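Local coordinates for inner membrane protein (Salmonella typhimurium LT2, PDB 2QJV) that probably acts as a metal-dependent sugar isomerase of the KduI/IolB family, interconverting a glucuronate-type sugar, at the interface of chains A and B. Numbering follows the deposited sequence. Chains: chain A/B, Uncharacterized IolB-like protein.

The interface of chains A and B. Residues chain A 198, 200, 213-215, 217; chain B 200, 202, 204, 213, 230, 232.
A disulfide sits at the middle of this two-fold strand-to-strand interface, joining A:Cys213 SG to B:Cys213 SG at 2.1 Å. Both cysteines, on the 211-217 strands of the two copies, hold SG anti to their own backbone N (chi1 -178° in chain A), so the sulfurs meet near the axis. Leucines from the 198-204 strands flank the bridge. A:Leu200 CD1 touches the carbonyl oxygen and CB of B:Leu200 and reaches B:Ala232 CB at 3.9 Å, while its other methyl, CD2, points to the sulfur of B:Cys213. B:Leu200 returns the contact, its CD2 4.0 Å from A:Cys213 SG. The interchain disulfide, which covalently joins two subunits of the assembly, thus has leucine methyls packed beside it.

Outward from this core, B:Arg202 runs extended from CG to NE, with CG anti to the backbone N, and carries its guanidinium across to chain A. That flat group is sandwiched: the methyl of A:Ala215 sits over the centre of one face, its CB 3.3 Å from B:Arg202 CZ, and the ring of B:Tyr204 covers the other and probably helps to hold its rotation from within its own chain. End-on, B:Arg202 NH1 and NH2 both grip the phenol oxygen of A:Tyr217, which lies in the guanidinium plane; the NH1 bond to OH is 2.9 Å and fairly straight (156° at H), the NH2 bond longer and more bent. NH1 also stands over the centre of the A:Phe198 ring in a cation-pi contact, the two planes 77° apart. The positive charge would thus meet a pi face and a phenol oxygen. The two-fold repeats this arginine contact with the chains exchanged.

On another side of the disulfide, two waters join the cysteine backbones. Water 1 connects A:Cys213 N to B:Cys213 O, and water 2 makes the reciprocal link, lying 2.9 Å from both B:Cys213 N and A:Cys213 O.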
loop_
_atom_site.group_PDB
_atom_site.type_symbol
_atom_site.label_atom_id
_atom_site.label_comp_id
_atom_site.label_asym_id
_atom_site.label_seq_id
_atom_site.Cartn_x
_atom_site.Cartn_y
_atom_site.Cartn_z
ATOM N N PHE A 198 10.456 9.460 20.401
ATOM C CA PHE A 198 10.601 9.200 18.984
ATOM C C PHE A 198 11.032 10.479 18.257
ATOM O O PHE A 198 11.034 11.563 18.831
ATOM C CB PHE A 198 9.289 8.631 18.378
ATOM C CG PHE A 198 8.150 9.611 18.335
ATOM C CD1 PHE A 198 7.252 9.708 19.399
ATOM C CD2 PHE A 198 7.928 10.410 17.211
ATOM C CE1 PHE A 198 6.153 10.600 19.355
ATOM C CE2 PHE A 198 6.852 11.337 17.178
ATOM C CZ PHE A 198 5.960 11.415 18.239
ATOM N N LEU A 200 10.948 11.932 13.881
ATOM C CA LEU A 200 10.384 11.736 12.553
ATOM C C LEU A 200 11.515 11.889 11.522
ATOM O O LEU A 200 12.170 12.957 11.417
ATOM C CB LEU A 200 9.252 12.724 12.293
ATOM C CG LEU A 200 8.079 12.658 13.305
ATOM C CD1 LEU A 200 7.043 13.755 13.048
ATOM C CD2 LEU A 200 7.410 11.272 13.310
ATOM N N CYS A 213 8.045 9.013 5.346
ATOM C CA CYS A 213 8.262 9.567 6.663
ATOM C C CYS A 213 7.860 8.467 7.637
ATOM O O CYS A 213 6.855 7.783 7.432
ATOM C CB CYS A 213 7.450 10.848 6.922
ATOM S SG CYS A 213 7.837 11.495 8.540
HETATM N N MSE A 214 8.692 8.279 8.651
HETATM C CA MSE A 214 8.529 7.250 9.656
HETATM C C MSE A 214 8.762 7.863 11.024
HETATM O O MSE A 214 9.548 8.788 11.186
HETATM C CB MSE A 214 9.577 6.128 9.504
HETATM C CG MSE A 214 9.724 5.453 8.127
HETATM SE SE MSE A 214 11.556 4.850 7.685
HETATM C CE MSE A 214 12.259 6.532 7.144
ATOM N N ALA A 215 8.080 7.292 12.004
ATOM C CA ALA A 215 8.164 7.614 13.415
ATOM C C ALA A 215 9.184 6.603 13.972
ATOM O O ALA A 215 8.894 5.370 14.008
ATOM C CB ALA A 215 6.832 7.493 14.074
ATOM N N TYR A 217 11.559 4.998 16.937
ATOM C CA TYR A 217 11.664 4.822 18.385
ATOM C C TYR A 217 13.017 4.209 18.790
ATOM O O TYR A 217 13.858 3.903 17.948
ATOM C CB TYR A 217 10.472 4.010 18.911
ATOM C CG TYR A 217 9.130 4.746 18.936
ATOM C CD1 TYR A 217 8.364 4.906 17.762
ATOM C CD2 TYR A 217 8.581 5.206 20.141
ATOM C CE1 TYR A 217 7.148 5.542 17.778
ATOM C CE2 TYR A 217 7.334 5.843 20.160
ATOM C CZ TYR A 217 6.616 5.996 18.968
ATOM O OH TYR A 217 5.361 6.580 18.990
ATOM N N LEU B 200 6.780 17.970 9.373
ATOM C CA LEU B 200 6.412 16.572 9.424
ATOM C C LEU B 200 5.278 16.414 10.458
ATOM O O LEU B 200 5.468 16.734 11.615
ATOM C CB LEU B 200 7.617 15.700 9.749
ATOM C CG LEU B 200 8.766 15.780 8.732
ATOM C CD1 LEU B 200 9.948 14.963 9.201
ATOM C CD2 LEU B 200 8.321 15.326 7.332
ATOM N N ARG B 202 2.453 13.762 12.162
ATOM C CA ARG B 202 2.164 12.360 12.335
ATOM C C ARG B 202 0.787 12.181 12.966
ATOM O O ARG B 202 0.540 12.761 14.008
ATOM C CB ARG B 202 3.228 11.728 13.230
ATOM C CG ARG B 202 3.090 10.246 13.401
ATOM C CD ARG B 202 3.853 9.825 14.627
ATOM N NE ARG B 202 3.726 8.417 14.888
ATOM C CZ ARG B 202 4.140 7.828 16.001
ATOM N NH1 ARG B 202 4.716 8.530 16.960
ATOM N NH2 ARG B 202 3.978 6.534 16.150
ATOM N N TYR B 204 -1.553 9.257 14.524
ATOM C CA TYR B 204 -1.423 7.876 15.028
ATOM C C TYR B 204 -2.296 7.554 16.232
ATOM O O TYR B 204 -2.587 8.413 17.064
ATOM C CB TYR B 204 0.043 7.539 15.362
ATOM C CG TYR B 204 0.657 8.302 16.510
ATOM C CD1 TYR B 204 1.029 9.654 16.359
ATOM C CD2 TYR B 204 0.864 7.703 17.741
ATOM C CE1 TYR B 204 1.592 10.369 17.429
ATOM C CE2 TYR B 204 1.454 8.415 18.800
ATOM C CZ TYR B 204 1.791 9.753 18.623
ATOM O OH TYR B 204 2.356 10.471 19.658
ATOM N N CYS B 213 2.820 9.289 8.852
ATOM C CA CYS B 213 3.629 10.504 8.919
ATOM C C CYS B 213 3.596 11.154 7.528
ATOM O O CYS B 213 3.647 10.460 6.515
ATOM C CB CYS B 213 5.085 10.249 9.369
ATOM S SG CYS B 213 6.039 11.793 9.514
ATOM N N PRO B 230 0.647 15.265 16.430
ATOM C CA PRO B 230 1.693 16.322 16.592
ATOM C C PRO B 230 2.348 16.799 15.283
ATOM O O PRO B 230 2.435 16.050 14.293
ATOM C CB PRO B 230 2.764 15.646 17.434
ATOM C CG PRO B 230 2.606 14.158 17.160
ATOM C CD PRO B 230 1.092 13.977 16.979
ATOM N N ALA B 232 5.946 18.414 13.863
ATOM C CA ALA B 232 7.378 18.638 14.049
ATOM C C ALA B 232 7.843 19.590 12.958
ATOM O O ALA B 232 7.787 19.256 11.786
ATOM C CB ALA B 232 8.181 17.310 14.008
HETATM O O HOH W 1 5.280 8.920 4.540
HETATM O O HOH W 2 4.168 6.854 8.038
#